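PDB 6KRW: protein-tyrosine-phosphatase PTP1 from Arabidopsis thaliana, which removes phosphate from phosphotyrosine in proteins, dephosphorylating the MAP kinases MPK6 and, in vitro, MPK4, and modulates plant defence responses together with MKP1. Local coordinates for residues T166-K171 against N181-Y186; P130-L135 against M194-I199. All blocks are in the same frame, centred on the assembly; numbering follows the deposited sequence.

Interaction 1 of 2, residues T166-K171 against N181-Y186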
loop_
_atom_site.group_PDB
_atom_site.type_symbol
_atom_site.label_atom_id
_atom_site.label_comp_id
_atom_site.label_asym_id
_atom_site.label_seq_id
_atom_site.Cartn_x
_atom_site.Cartn_y
_atom_site.Cartn_z
ATOM N N THR A 166 -20.566 -7.393 -2.746
ATOM C CA THR A 166 -21.375 -6.925 -3.894
ATOM C C THR A 166 -20.731 -5.669 -4.473
ATOM O O THR A 166 -20.247 -4.821 -3.727
ATOM C CB THR A 166 -22.823 -6.699 -3.459
ATOM O OG1 THR A 166 -23.450 -7.981 -3.394
ATOM C CG2 THR A 166 -23.580 -5.792 -4.401
ATOM N N THR A 167 -20.799 -5.543 -5.795
ATOM C CA THR A 167 -20.282 -4.361 -6.511
ATOM C C THR A 167 -21.418 -3.370 -6.761
ATOM O O THR A 167 -22.406 -3.762 -7.373
ATOM C CB THR A 167 -19.607 -4.789 -7.807
ATOM O OG1 THR A 167 -18.594 -5.753 -7.508
ATOM C CG2 THR A 167 -19.020 -3.601 -8.529
ATOM N N LYS A 168 -21.255 -2.123 -6.331
ATOM C CA LYS A 168 -22.270 -1.073 -6.585
ATOM C C LYS A 168 -22.046 -0.492 -7.980
ATOM O O LYS A 168 -23.017 -0.214 -8.647
ATOM C CB LYS A 168 -22.224 0.006 -5.510
ATOM C CG LYS A 168 -22.432 -0.510 -4.099
ATOM C CD LYS A 168 -22.678 0.592 -3.094
ATOM C CE LYS A 168 -22.290 0.180 -1.693
ATOM N NZ LYS A 168 -22.865 1.074 -0.660
ATOM N N TRP A 169 -20.794 -0.302 -8.375
ATOM C CA TRP A 169 -20.448 0.155 -9.740
ATOM C C TRP A 169 -18.965 -0.080 -10.022
ATOM O O TRP A 169 -18.151 -0.245 -9.092
ATOM C CB TRP A 169 -20.847 1.618 -9.937
ATOM C CG TRP A 169 -20.387 2.603 -8.919
ATOM C CD1 TRP A 169 -21.145 3.213 -7.963
ATOM C CD2 TRP A 169 -19.065 3.154 -8.799
ATOM N NE1 TRP A 169 -20.381 4.089 -7.237
ATOM C CE2 TRP A 169 -19.103 4.077 -7.728
ATOM C CE3 TRP A 169 -17.857 2.951 -9.478
ATOM C CZ2 TRP A 169 -17.977 4.786 -7.325
ATOM C CZ3 TRP A 169 -16.737 3.646 -9.065
ATOM C CH2 TRP A 169 -16.810 4.564 -8.023
ATOM N N ILE A 170 -18.615 -0.105 -11.286
ATOM C CA ILE A 170 -17.231 -0.172 -11.811
ATOM C C ILE A 170 -17.069 0.989 -12.784
ATOM O O ILE A 170 -17.967 1.183 -13.636
ATOM C CB ILE A 170 -16.974 -1.515 -12.508
ATOM C CG1 ILE A 170 -17.391 -2.700 -11.638
ATOM C CG2 ILE A 170 -15.554 -1.624 -13.026
ATOM C CD1 ILE A 170 -17.350 -4.038 -12.353
ATOM N N LYS A 171 -15.960 1.714 -12.670
ATOM C CA LYS A 171 -15.693 2.907 -13.503
ATOM C C LYS A 171 -14.219 2.861 -13.861
ATOM O O LYS A 171 -13.408 2.516 -12.991
ATOM C CB LYS A 171 -16.083 4.167 -12.731
ATOM N N ASN A 181 -16.615 0.385 -6.662
ATOM C CA ASN A 181 -17.335 0.667 -5.400
ATOM C C ASN A 181 -17.924 -0.653 -4.907
ATOM O O ASN A 181 -18.863 -1.204 -5.543
ATOM C CB ASN A 181 -18.422 1.709 -5.617
ATOM C CG ASN A 181 -18.950 2.276 -4.322
ATOM O OD1 ASN A 181 -19.630 1.586 -3.566
ATOM N ND2 ASN A 181 -18.652 3.538 -4.069
ATOM N N LEU A 182 -17.365 -1.150 -3.802
ATOM C CA LEU A 182 -17.715 -2.481 -3.277
ATOM C C LEU A 182 -18.501 -2.310 -1.988
ATOM O O LEU A 182 -18.325 -1.309 -1.269
ATOM C CB LEU A 182 -16.442 -3.273 -2.981
ATOM C CG LEU A 182 -15.539 -3.550 -4.180
ATOM C CD1 LEU A 182 -14.331 -4.392 -3.762
ATOM C CD2 LEU A 182 -16.355 -4.193 -5.295
ATOM N N GLU A 183 -19.334 -3.300 -1.724
ATOM C CA GLU A 183 -20.169 -3.361 -0.521
ATOM C C GLU A 183 -19.907 -4.710 0.122
ATOM O O GLU A 183 -20.110 -5.742 -0.544
ATOM C CB GLU A 183 -21.623 -3.199 -0.916
ATOM C CG GLU A 183 -22.606 -3.578 0.163
ATOM C CD GLU A 183 -24.051 -3.442 -0.289
ATOM O OE1 GLU A 183 -24.374 -2.427 -0.953
ATOM O OE2 GLU A 183 -24.840 -4.361 -0.001
ATOM N N VAL A 184 -19.454 -4.687 1.372
ATOM C CA VAL A 184 -19.105 -5.925 2.107
ATOM C C VAL A 184 -19.881 -5.929 3.423
ATOM O O VAL A 184 -20.069 -4.858 4.026
ATOM C CB VAL A 184 -17.580 -6.019 2.306
ATOM C CG1 VAL A 184 -17.059 -4.959 3.265
ATOM C CG2 VAL A 184 -17.174 -7.402 2.769
ATOM N N ASN A 185 -20.323 -7.104 3.847
ATOM C CA ASN A 185 -20.993 -7.225 5.163
ATOM C C ASN A 185 -21.054 -8.693 5.571
ATOM O O ASN A 185 -20.833 -9.577 4.720
ATOM C CB ASN A 185 -22.390 -6.598 5.148
ATOM C CG ASN A 185 -23.338 -7.287 4.190
ATOM O OD1 ASN A 185 -23.218 -7.145 2.973
ATOM N ND2 ASN A 185 -24.293 -8.025 4.734
ATOM N N TYR A 186 -21.348 -8.928 6.845
ATOM C CA TYR A 186 -21.715 -10.276 7.338
ATOM C C TYR A 186 -23.162 -10.573 6.948
ATOM O O TYR A 186 -23.961 -9.642 6.730
ATOM C CB TYR A 186 -21.556 -10.369 8.853
ATOM C CG TYR A 186 -20.179 -10.032 9.357
ATOM C CD1 TYR A 186 -19.080 -10.807 9.017
ATOM C CD2 TYR A 186 -19.976 -8.948 10.195
ATOM C CE1 TYR A 186 -17.814 -10.498 9.486
ATOM C CE2 TYR A 186 -18.718 -8.633 10.682
ATOM C CZ TYR A 186 -17.633 -9.410 10.322
ATOM O OH TYR A 186 -16.391 -9.093 10.798
#

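Interaction 2 of 2, residues P130-L135 against M194-I199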
loop_
_atom_site.group_PDB
_atom_site.type_symbol
_atom_site.label_atom_id
_atom_site.label_comp_id
_atom_site.label_asym_id
_atom_site.label_seq_id
_atom_site.Cartn_x
_atom_site.Cartn_y
_atom_site.Cartn_z
ATOM N N PRO A 130 -11.293 2.024 4.347
ATOM C CA PRO A 130 -12.152 2.632 3.326
ATOM C C PRO A 130 -11.696 2.404 1.876
ATOM O O PRO A 130 -12.514 2.604 0.951
ATOM C CB PRO A 130 -12.085 4.117 3.692
ATOM C CG PRO A 130 -10.714 4.285 4.292
ATOM C CD PRO A 130 -10.540 3.027 5.120
ATOM N N ILE A 131 -10.432 2.013 1.689
ATOM C CA ILE A 131 -9.759 1.987 0.358
ATOM C C ILE A 131 -8.947 0.708 0.276
ATOM O O ILE A 131 -8.226 0.405 1.230
ATOM C CB ILE A 131 -8.835 3.209 0.167
ATOM C CG1 ILE A 131 -9.598 4.531 0.294
ATOM C CG2 ILE A 131 -8.045 3.118 -1.136
ATOM C CD1 ILE A 131 -10.589 4.804 -0.758
ATOM N N ILE A 132 -8.930 0.089 -0.878
ATOM C CA ILE A 132 -7.953 -0.924 -1.309
ATOM C C ILE A 132 -7.254 -0.433 -2.565
ATOM O O ILE A 132 -7.931 -0.146 -3.555
ATOM C CB ILE A 132 -8.594 -2.286 -1.535
ATOM C CG1 ILE A 132 -9.276 -2.812 -0.279
ATOM C CG2 ILE A 132 -7.581 -3.254 -2.077
ATOM C CD1 ILE A 132 -10.234 -3.972 -0.536
ATOM N N VAL A 133 -5.946 -0.353 -2.522
ATOM C CA VAL A 133 -5.053 -0.052 -3.653
ATOM C C VAL A 133 -4.412 -1.349 -4.080
ATOM O O VAL A 133 -3.615 -1.938 -3.310
ATOM C CB VAL A 133 -4.036 1.048 -3.354
ATOM C CG1 VAL A 133 -3.134 1.307 -4.529
ATOM C CG2 VAL A 133 -4.708 2.305 -2.848
ATOM N N MET A 134 -4.730 -1.764 -5.298
ATOM C CA MET A 134 -4.212 -3.018 -5.864
ATOM C C MET A 134 -3.266 -2.688 -7.012
ATOM O O MET A 134 -3.738 -2.107 -8.016
ATOM C CB MET A 134 -5.382 -3.847 -6.382
ATOM C CG MET A 134 -4.961 -5.132 -7.002
ATOM S SD MET A 134 -6.378 -6.127 -7.394
ATOM C CE MET A 134 -5.521 -7.552 -8.034
ATOM N N LEU A 135 -1.995 -3.083 -6.948
ATOM C CA LEU A 135 -0.935 -2.652 -7.892
ATOM C C LEU A 135 -0.418 -3.839 -8.690
ATOM O O LEU A 135 0.721 -3.823 -9.099
ATOM C CB LEU A 135 0.191 -1.991 -7.086
ATOM C CG LEU A 135 -0.253 -0.794 -6.263
ATOM C CD1 LEU A 135 0.883 -0.376 -5.302
ATOM C CD2 LEU A 135 -0.688 0.369 -7.131
ATOM N N MET A 194 -20.794 -2.159 4.593
ATOM C CA MET A 194 -19.641 -1.239 4.543
ATOM C C MET A 194 -19.197 -1.014 3.093
ATOM O O MET A 194 -19.093 -1.989 2.321
ATOM C CB MET A 194 -18.489 -1.835 5.344
ATOM C CG MET A 194 -17.233 -1.047 5.249
ATOM S SD MET A 194 -16.034 -1.760 6.386
ATOM C CE MET A 194 -14.513 -1.486 5.489
ATOM N N SER A 195 -18.955 0.243 2.734
ATOM C CA SER A 195 -18.514 0.641 1.372
ATOM C C SER A 195 -16.990 0.724 1.331
ATOM O O SER A 195 -16.404 1.368 2.190
ATOM C CB SER A 195 -19.155 1.934 0.944
ATOM O OG SER A 195 -20.554 1.767 0.837
ATOM N N VAL A 196 -16.394 0.102 0.323
ATOM C CA VAL A 196 -14.932 0.131 0.102
ATOM C C VAL A 196 -14.669 0.514 -1.345
ATOM O O VAL A 196 -15.202 -0.168 -2.237
ATOM C CB VAL A 196 -14.321 -1.239 0.423
ATOM C CG1 VAL A 196 -12.826 -1.219 0.154
ATOM C CG2 VAL A 196 -14.639 -1.661 1.853
ATOM N N LEU A 197 -13.858 1.545 -1.556
ATOM C CA LEU A 197 -13.384 1.859 -2.931
ATOM C C LEU A 197 -12.122 1.049 -3.229
ATOM O O LEU A 197 -11.109 1.168 -2.493
ATOM C CB LEU A 197 -13.114 3.353 -3.106
ATOM C CG LEU A 197 -12.673 3.754 -4.519
ATOM C CD1 LEU A 197 -13.766 3.484 -5.545
ATOM C CD2 LEU A 197 -12.250 5.215 -4.537
ATOM N N HIS A 198 -12.212 0.212 -4.243
ATOM C CA HIS A 198 -11.124 -0.639 -4.759
ATOM C C HIS A 198 -10.536 0.017 -5.993
ATOM O O HIS A 198 -11.281 0.277 -6.966
ATOM C CB HIS A 198 -11.632 -2.048 -4.990
ATOM C CG HIS A 198 -10.616 -3.062 -5.367
ATOM N ND1 HIS A 198 -10.182 -3.263 -6.659
ATOM C CD2 HIS A 198 -9.978 -3.981 -4.599
ATOM C CE1 HIS A 198 -9.344 -4.277 -6.704
ATOM N NE2 HIS A 198 -9.169 -4.718 -5.418
ATOM N N ILE A 199 -9.241 0.267 -5.963
ATOM C CA ILE A 199 -8.501 0.903 -7.082
ATOM C C ILE A 199 -7.471 -0.093 -7.584
ATOM O O ILE A 199 -6.555 -0.425 -6.831
ATOM C CB ILE A 199 -7.875 2.244 -6.659
ATOM C CG1 ILE A 199 -8.893 3.187 -6.025
ATOM C CG2 ILE A 199 -7.170 2.894 -7.827
ATOM C CD1 ILE A 199 -8.277 4.454 -5.449
HETATM O O HOH W 1 -15.195 3.698 1.150
#

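Interaction 1 of 2, residues T166-K171 against N181-Y186
Asn-181 meets Trp-169 and Lys-168 at once, and two torsions set this up: Trp-169 CG sits between its own backbone N and carbonyl carbon (chi1 51°), while Asn-181 CG lies anti to its backbone N (chi1 -166°). One face of the indole is turned to Asn-181, whose CB makes a CH-pi contact 3.4 Å from the centroid of the Trp-169 five-membered ring; Asn-181 CB comes within 3.2 Å of Trp-169 CE2. The amide is turned 44° from the ring plane. Asn-181 OD1 rests against the Lys-168 chain, 3.2 Å from Lys-168 CD, and this buried oxygen has no hydrogen-bond partner in the model. Lys-168 runs on extended and crosses Glu-183 at about a right angle. Lys-168 NZ is hydrogen-bonded to Ser-195 OG, and its salt bridge to Glu-183 OE1 is long, 3.8 Å. On the opposite face of the sheet from Trp-169 and Asn-181, Thr-167 OG1 touches Leu-182 CD2 at 3.5 Å. Thr-166 and Glu-183 exchange both backbone hydrogen bonds. Further along, Lys-168 N donates a hydrogen bond to Asn-181 O at 2.7 Å, and Asn-181 N bonds to Trp-169 O at 2.9 Å. Two residues thus oppose one: a classic beta bulge, here in a surface antiparallel hairpin of strands 163-172 and 178-186.

Interaction 2 of 2, residues P130-L135 against M194-I199
Pro-130 O and Leu-197 N begin the backbone hydrogen bonding, which then passes from Leu-197 O to Ile-132 N, from Ile-132 O to Ile-199 N and from Ile-199 O to Met-134 N. The last is the shortest, with Met-134 N 2.7 Å from Ile-199 O and a nearly straight N-H...O angle of 172°. CA-H groups add weaker contacts, such as Ile-131 CA to Leu-197 O at 3.3 Å. A water donates to both Pro-130 O and Ser-195 O, bridging the two segments near their N-terminal ends. Among apolar contacts, Ile-131 and Leu-197 lie side by side, Ile-131 CD1 3.7 Å from Leu-197 CB. On the other face of the sheet Ile-132 CD1 meets Val-196 CG1 at 3.8 Å, and Ile-132 CG2 approaches His-198 CD2 obliquely at 3.6 Å. The sulfur-aromatic contact uses the ring edge: Met-134 CG is anti to the backbone N (chi1 179°), the chain stays extended, and Met-134 SD lies 3.6 Å from His-198 CE1, near the ring plane. His-198 NE2 is hydrogen-bonded to Tyr-150 OH, which would help fix the ring's rotation. Strands 131-134 and 194-200 are parallel neighbours in the central mixed sheet of the classical tyrosine phosphatase fold, with Met-134 about 7 Å from the active-site Cys-237, side chain to side chain.

Following the chain from the N terminus, past the earlier helices and strands, strand 131-134 is the first element of these contacts; the chain then reaches strand 163-172, turns back through 178-186 and comes round again as 194-200. Interaction 1 closes the short hairpin loop, its segments only ten residues apart, and interaction 2 closes the much longer excursion from 130-135 to 194-199, so the first is nested inside the second. They join where strands 178-186 and 194-200 run side by side: Leu-182 N lies 2.8 Å from Val-196 O, a probable hydrogen bond. Together they tie the surface hairpin to the buried parallel strands; strand 131-134 is flanked on its other side by strand 233-236, which leads directly to the catalytic Cys-237.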